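One contact in two related proteins. Structure 1 is citrate synthase from Thermotoga maritima, which probably catalyses the condensation of oxaloacetate with acetyl-CoA, with hydrolysis to citrate and CoA, an entry step of the tricarboxylic acid cycle: PDB 2P2W (chain A, 1.90 Å), residues D177-T182 and V327-H332. Structure 2 is citrate synthase from Metallosphaera sedula: PDB 6ABX (chain B, 1.70 Å), residues E180-T185 and I334-H339. Structure 2 is superposed on structure 1 by the backbone atoms of these residues (RMSD 0.22 Å); each is numbered along its deposited sequence.

Structure 1 (2P2W); sequences DINAST and VGWTAH.
Trp329, on the long helix 317-337, turns the edge of its indole to Ser181 at the start of helix 180-189, in the buried active-site region of this mainly helical enzyme. NE1 donates to Ser181 OG at 2.7 Å, the acceptor near the ring plane and the N-H...O angle 147°. With OG between the backbone N and the carbonyl carbon (chi1 63°), Ser181 in turn donates to Asn179 OD1. Asn179 is the N-cap: OD1 also takes Thr182 N, and the Asn179 side chain lies about 3 Å from a bound citrate anion. Thr182 CG2 makes a CH-pi contact with the His332 ring, 3.7 Å from CG; Glu175 binds that ring's NE2. Ile178 brings CD1 to 3.7 Å from His332 CE1 and 4.4 Å from Thr182 CG2, while Asp177 bonds Thr346 and Ser347 of the second subunit.

Structure 2 (6ABX); sequences EMNAST and IGWTAH.
Ser184 meets the edge of the Trp336 indole, whose NE1 donates to Ser184 OG over 3.0 Å; the oxygen sits near the ring plane and the N-H...O angle is 140°. Placed between the backbone N and the carbonyl carbon (chi1 63°), OG also pairs with His214 NE2 and donates to Asn182 OD1. Asn182, an oxaloacetate-binding residue about 3 Å from a bound citrate anion, is the N-cap and takes Thr185 N on OD1. Thr185 CG2 makes a CH-pi contact with the His339 ring, 3.9 Å from CG; Asp178 holds NE2 of that ring and Lys13 pairs with ND1. Met181 sets CG anti to the backbone N (chi1 -167°), then folds at chi2 and chi3 so that CE returns to 3.8 Å from Thr185 CG2 and 4.6 Å from His339 ND1. Glu180 OE1 reaches the backbone N of Ile20.

How the two compare
The polar chain is kept from indole to helix cap. Trp329(A) NE1 bonds Ser181(A) OG as Trp336(B) NE1 bonds Ser184(B) OG; the serine goes on to OD1 of Asn179(A) or Asn182(B), and that oxygen caps the backbone N of Thr182(A) or Thr185(B). Those side chains, and His332(A) with His339(B), keep their place within the error.

The packing differs chiefly at Ile178(A) against Met181(B), both buried. Their CB atoms stand 1.0 Å apart after superposition, and CG2 of Ile178(A) and CG of Met181(B) fall 1.3 Å apart. An unbranched chain stands in place of a beta-branched one, and CG1 of Ile178(A) has no counterpart in it, yet each still touches the threonine and the histidine. Asp177(A) gives way to Glu180(B), with phi positive at both; away from the interface, Ile334(B) adds CD1 to the two branches it shares with Val327(A).

Structure 1 (2P2W)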
loop_
_atom_site.group_PDB
_atom_site.type_symbol
_atom_site.label_atom_id
_atom_site.label_comp_id
_atom_site.label_asym_id
_atom_site.label_seq_id
_atom_site.Cartn_x
_atom_site.Cartn_y
_atom_site.Cartn_z
ATOM N N ASP A 177 1.806 -8.106 -15.617
ATOM C CA ASP A 177 1.005 -6.929 -15.927
ATOM C C ASP A 177 0.494 -6.170 -14.698
ATOM O O ASP A 177 1.157 -6.125 -13.659
ATOM C CB ASP A 177 -0.162 -7.361 -16.828
ATOM C CG ASP A 177 -0.737 -6.218 -17.644
ATOM O OD1 ASP A 177 0.045 -5.472 -18.268
ATOM O OD2 ASP A 177 -1.979 -6.080 -17.669
ATOM N N ILE A 178 -0.696 -5.584 -14.812
ATOM C CA ILE A 178 -1.241 -4.791 -13.719
ATOM C C ILE A 178 -2.198 -5.518 -12.781
ATOM O O ILE A 178 -3.385 -5.187 -12.696
ATOM C CB ILE A 178 -1.927 -3.519 -14.263
ATOM C CG1 ILE A 178 -1.117 -2.950 -15.432
ATOM C CG2 ILE A 178 -2.028 -2.474 -13.162
ATOM C CD1 ILE A 178 0.330 -2.583 -15.092
ATOM N N ASN A 179 -1.670 -6.513 -12.075
ATOM C CA ASN A 179 -2.459 -7.271 -11.115
ATOM C C ASN A 179 -2.661 -6.362 -9.902
ATOM O O ASN A 179 -2.067 -5.286 -9.825
ATOM C CB ASN A 179 -1.713 -8.550 -10.733
ATOM C CG ASN A 179 -0.283 -8.281 -10.326
ATOM O OD1 ASN A 179 -0.007 -7.921 -9.184
ATOM N ND2 ASN A 179 0.637 -8.434 -11.271
ATOM N N ALA A 180 -3.491 -6.786 -8.958
ATOM C CA ALA A 180 -3.781 -5.972 -7.780
ATOM C C ALA A 180 -2.569 -5.436 -7.015
ATOM O O ALA A 180 -2.546 -4.261 -6.656
ATOM C CB ALA A 180 -4.698 -6.738 -6.828
ATOM N N SER A 181 -1.571 -6.277 -6.753
ATOM C CA SER A 181 -0.403 -5.807 -6.005
ATOM C C SER A 181 0.458 -4.846 -6.830
ATOM O O SER A 181 0.951 -3.846 -6.307
ATOM C CB SER A 181 0.438 -6.990 -5.489
ATOM O OG SER A 181 0.977 -7.779 -6.539
ATOM N N THR A 182 0.642 -5.139 -8.114
ATOM C CA THR A 182 1.421 -4.241 -8.970
ATOM C C THR A 182 0.664 -2.916 -9.077
ATOM O O THR A 182 1.265 -1.838 -9.073
ATOM C CB THR A 182 1.619 -4.834 -10.390
ATOM O OG1 THR A 182 2.509 -5.955 -10.314
ATOM C CG2 THR A 182 2.200 -3.786 -11.353
ATOM N N VAL A 327 10.482 -8.011 -8.186
ATOM C CA VAL A 327 11.186 -7.637 -9.413
ATOM C C VAL A 327 10.196 -6.960 -10.368
ATOM O O VAL A 327 10.476 -5.894 -10.925
ATOM C CB VAL A 327 11.790 -8.881 -10.121
ATOM C CG1 VAL A 327 12.479 -8.469 -11.418
ATOM C CG2 VAL A 327 12.785 -9.572 -9.198
ATOM N N GLY A 328 9.038 -7.586 -10.553
ATOM C CA GLY A 328 8.030 -7.023 -11.432
ATOM C C GLY A 328 7.460 -5.723 -10.889
ATOM O O GLY A 328 7.258 -4.764 -11.639
ATOM N N TRP A 329 7.186 -5.692 -9.587
ATOM C CA TRP A 329 6.641 -4.492 -8.955
ATOM C C TRP A 329 7.550 -3.290 -9.218
ATOM O O TRP A 329 7.093 -2.250 -9.686
ATOM C CB TRP A 329 6.515 -4.671 -7.439
ATOM C CG TRP A 329 5.442 -5.624 -6.970
ATOM C CD1 TRP A 329 4.289 -5.966 -7.629
ATOM C CD2 TRP A 329 5.392 -6.293 -5.703
ATOM N NE1 TRP A 329 3.527 -6.805 -6.846
ATOM C CE2 TRP A 329 4.179 -7.022 -5.660
ATOM C CE3 TRP A 329 6.253 -6.345 -4.596
ATOM C CZ2 TRP A 329 3.806 -7.797 -4.553
ATOM C CZ3 TRP A 329 5.881 -7.114 -3.493
ATOM C CH2 TRP A 329 4.667 -7.830 -3.482
ATOM N N THR A 330 8.838 -3.448 -8.913
ATOM C CA THR A 330 9.802 -2.368 -9.094
ATOM C C THR A 330 10.000 -1.982 -10.560
ATOM O O THR A 330 10.150 -0.801 -10.874
ATOM C CB THR A 330 11.171 -2.717 -8.444
ATOM O OG1 THR A 330 11.674 -3.942 -8.982
ATOM C CG2 THR A 330 11.023 -2.865 -6.935
ATOM N N ALA A 331 9.992 -2.968 -11.455
ATOM C CA ALA A 331 10.154 -2.694 -12.883
ATOM C C ALA A 331 9.023 -1.761 -13.332
ATOM O O ALA A 331 9.251 -0.778 -14.040
ATOM C CB ALA A 331 10.116 -4.000 -13.678
ATOM N N HIS A 332 7.802 -2.074 -12.905
ATOM C CA HIS A 332 6.643 -1.260 -13.246
ATOM C C HIS A 332 6.712 0.140 -12.646
ATOM O O HIS A 332 6.446 1.124 -13.333
ATOM C CB HIS A 332 5.357 -1.960 -12.799
ATOM C CG HIS A 332 4.815 -2.910 -13.818
ATOM N ND1 HIS A 332 4.113 -2.488 -14.925
ATOM C CD2 HIS A 332 4.920 -4.257 -13.929
ATOM C CE1 HIS A 332 3.811 -3.533 -15.677
ATOM N NE2 HIS A 332 4.291 -4.616 -15.094
#

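Structure 2 (6ABX)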
loop_
_atom_site.group_PDB
_atom_site.type_symbol
_atom_site.label_atom_id
_atom_site.label_comp_id
_atom_site.label_asym_id
_atom_site.label_seq_id
_atom_site.Cartn_x
_atom_site.Cartn_y
_atom_site.Cartn_z
ATOM N N GLU B 180 2.092 -8.129 -15.466
ATOM C CA GLU B 180 1.420 -6.906 -15.939
ATOM C C GLU B 180 0.641 -6.352 -14.708
ATOM O O GLU B 180 1.154 -6.225 -13.557
ATOM C CB GLU B 180 0.694 -7.295 -17.253
ATOM C CG GLU B 180 0.688 -6.219 -18.375
ATOM C CD GLU B 180 0.071 -6.487 -19.761
ATOM O OE1 GLU B 180 -0.210 -7.661 -20.104
ATOM O OE2 GLU B 180 -0.116 -5.486 -20.577
ATOM N N MET B 181 -0.643 -6.044 -14.848
ATOM C CA MET B 181 -1.297 -5.140 -13.942
ATOM C C MET B 181 -2.235 -5.698 -12.819
ATOM O O MET B 181 -3.284 -5.184 -12.523
ATOM C CB MET B 181 -2.201 -4.284 -14.811
ATOM C CG MET B 181 -2.653 -3.191 -14.066
ATOM S SD MET B 181 -1.435 -2.608 -12.896
ATOM C CE MET B 181 -0.093 -2.040 -13.995
ATOM N N ASN B 182 -1.798 -6.585 -12.019
ATOM C CA ASN B 182 -2.689 -7.178 -11.071
ATOM C C ASN B 182 -2.875 -6.195 -9.887
ATOM O O ASN B 182 -2.214 -5.135 -9.824
ATOM C CB ASN B 182 -2.022 -8.483 -10.670
ATOM C CG ASN B 182 -0.531 -8.332 -10.515
ATOM O OD1 ASN B 182 -0.036 -7.763 -9.548
ATOM N ND2 ASN B 182 0.232 -8.764 -11.520
ATOM N N ALA B 183 -3.659 -6.597 -8.907
ATOM C CA ALA B 183 -3.956 -5.752 -7.737
ATOM C C ALA B 183 -2.686 -5.337 -6.988
ATOM O O ALA B 183 -2.620 -4.233 -6.489
ATOM C CB ALA B 183 -4.886 -6.469 -6.803
ATOM N N SER B 184 -1.715 -6.237 -6.793
ATOM C CA SER B 184 -0.504 -5.882 -6.065
ATOM C C SER B 184 0.351 -4.874 -6.846
ATOM O O SER B 184 0.875 -3.927 -6.230
ATOM C CB SER B 184 0.301 -7.082 -5.607
ATOM O OG SER B 184 0.785 -7.867 -6.705
ATOM N N THR B 185 0.506 -5.073 -8.150
ATOM C CA THR B 185 1.234 -4.097 -8.953
ATOM C C THR B 185 0.502 -2.748 -8.900
ATOM O O THR B 185 1.187 -1.718 -8.754
ATOM C CB THR B 185 1.417 -4.617 -10.385
ATOM O OG1 THR B 185 2.131 -5.856 -10.285
ATOM C CG2 THR B 185 2.102 -3.618 -11.282
ATOM N N ILE B 334 10.527 -8.091 -8.388
ATOM C CA ILE B 334 11.250 -7.622 -9.599
ATOM C C ILE B 334 10.262 -6.905 -10.531
ATOM O O ILE B 334 10.481 -5.804 -10.965
ATOM C CB ILE B 334 11.967 -8.795 -10.276
ATOM C CG1 ILE B 334 13.089 -9.368 -9.408
ATOM C CG2 ILE B 334 12.516 -8.369 -11.616
ATOM C CD1 ILE B 334 13.435 -10.804 -9.716
ATOM N N GLY B 335 9.140 -7.550 -10.838
ATOM C CA GLY B 335 8.103 -6.907 -11.648
ATOM C C GLY B 335 7.536 -5.659 -11.008
ATOM O O GLY B 335 7.362 -4.656 -11.695
ATOM N N TRP B 336 7.221 -5.718 -9.712
ATOM C CA TRP B 336 6.707 -4.565 -9.043
ATOM C C TRP B 336 7.601 -3.340 -9.286
ATOM O O TRP B 336 7.169 -2.209 -9.650
ATOM C CB TRP B 336 6.567 -4.757 -7.545
ATOM C CG TRP B 336 5.478 -5.693 -7.150
ATOM C CD1 TRP B 336 4.355 -5.972 -7.834
ATOM C CD2 TRP B 336 5.375 -6.366 -5.889
ATOM N NE1 TRP B 336 3.570 -6.841 -7.123
ATOM C CE2 TRP B 336 4.149 -7.067 -5.902
ATOM C CE3 TRP B 336 6.184 -6.439 -4.753
ATOM C CZ2 TRP B 336 3.741 -7.876 -4.849
ATOM C CZ3 TRP B 336 5.796 -7.282 -3.725
ATOM C CH2 TRP B 336 4.624 -8.031 -3.805
ATOM N N THR B 337 8.855 -3.549 -8.972
ATOM C CA THR B 337 9.834 -2.470 -9.035
ATOM C C THR B 337 10.128 -2.019 -10.478
ATOM O O THR B 337 10.286 -0.778 -10.706
ATOM C CB THR B 337 11.108 -2.818 -8.265
ATOM O OG1 THR B 337 11.703 -4.028 -8.754
ATOM C CG2 THR B 337 10.866 -2.958 -6.776
ATOM N N ALA B 338 10.127 -2.938 -11.443
ATOM C CA ALA B 338 10.267 -2.583 -12.842
ATOM C C ALA B 338 9.082 -1.731 -13.270
ATOM O O ALA B 338 9.254 -0.738 -13.987
ATOM C CB ALA B 338 10.411 -3.790 -13.732
ATOM N N HIS B 339 7.884 -2.096 -12.821
ATOM C CA HIS B 339 6.688 -1.329 -13.191
ATOM C C HIS B 339 6.731 0.084 -12.628
ATOM O O HIS B 339 6.246 1.021 -13.341
ATOM C CB HIS B 339 5.398 -2.057 -12.776
ATOM C CG HIS B 339 4.966 -3.028 -13.812
ATOM N ND1 HIS B 339 4.348 -2.620 -15.016
ATOM C CD2 HIS B 339 5.123 -4.363 -13.892
ATOM C CE1 HIS B 339 4.142 -3.696 -15.762
ATOM N NE2 HIS B 339 4.568 -4.798 -15.061
#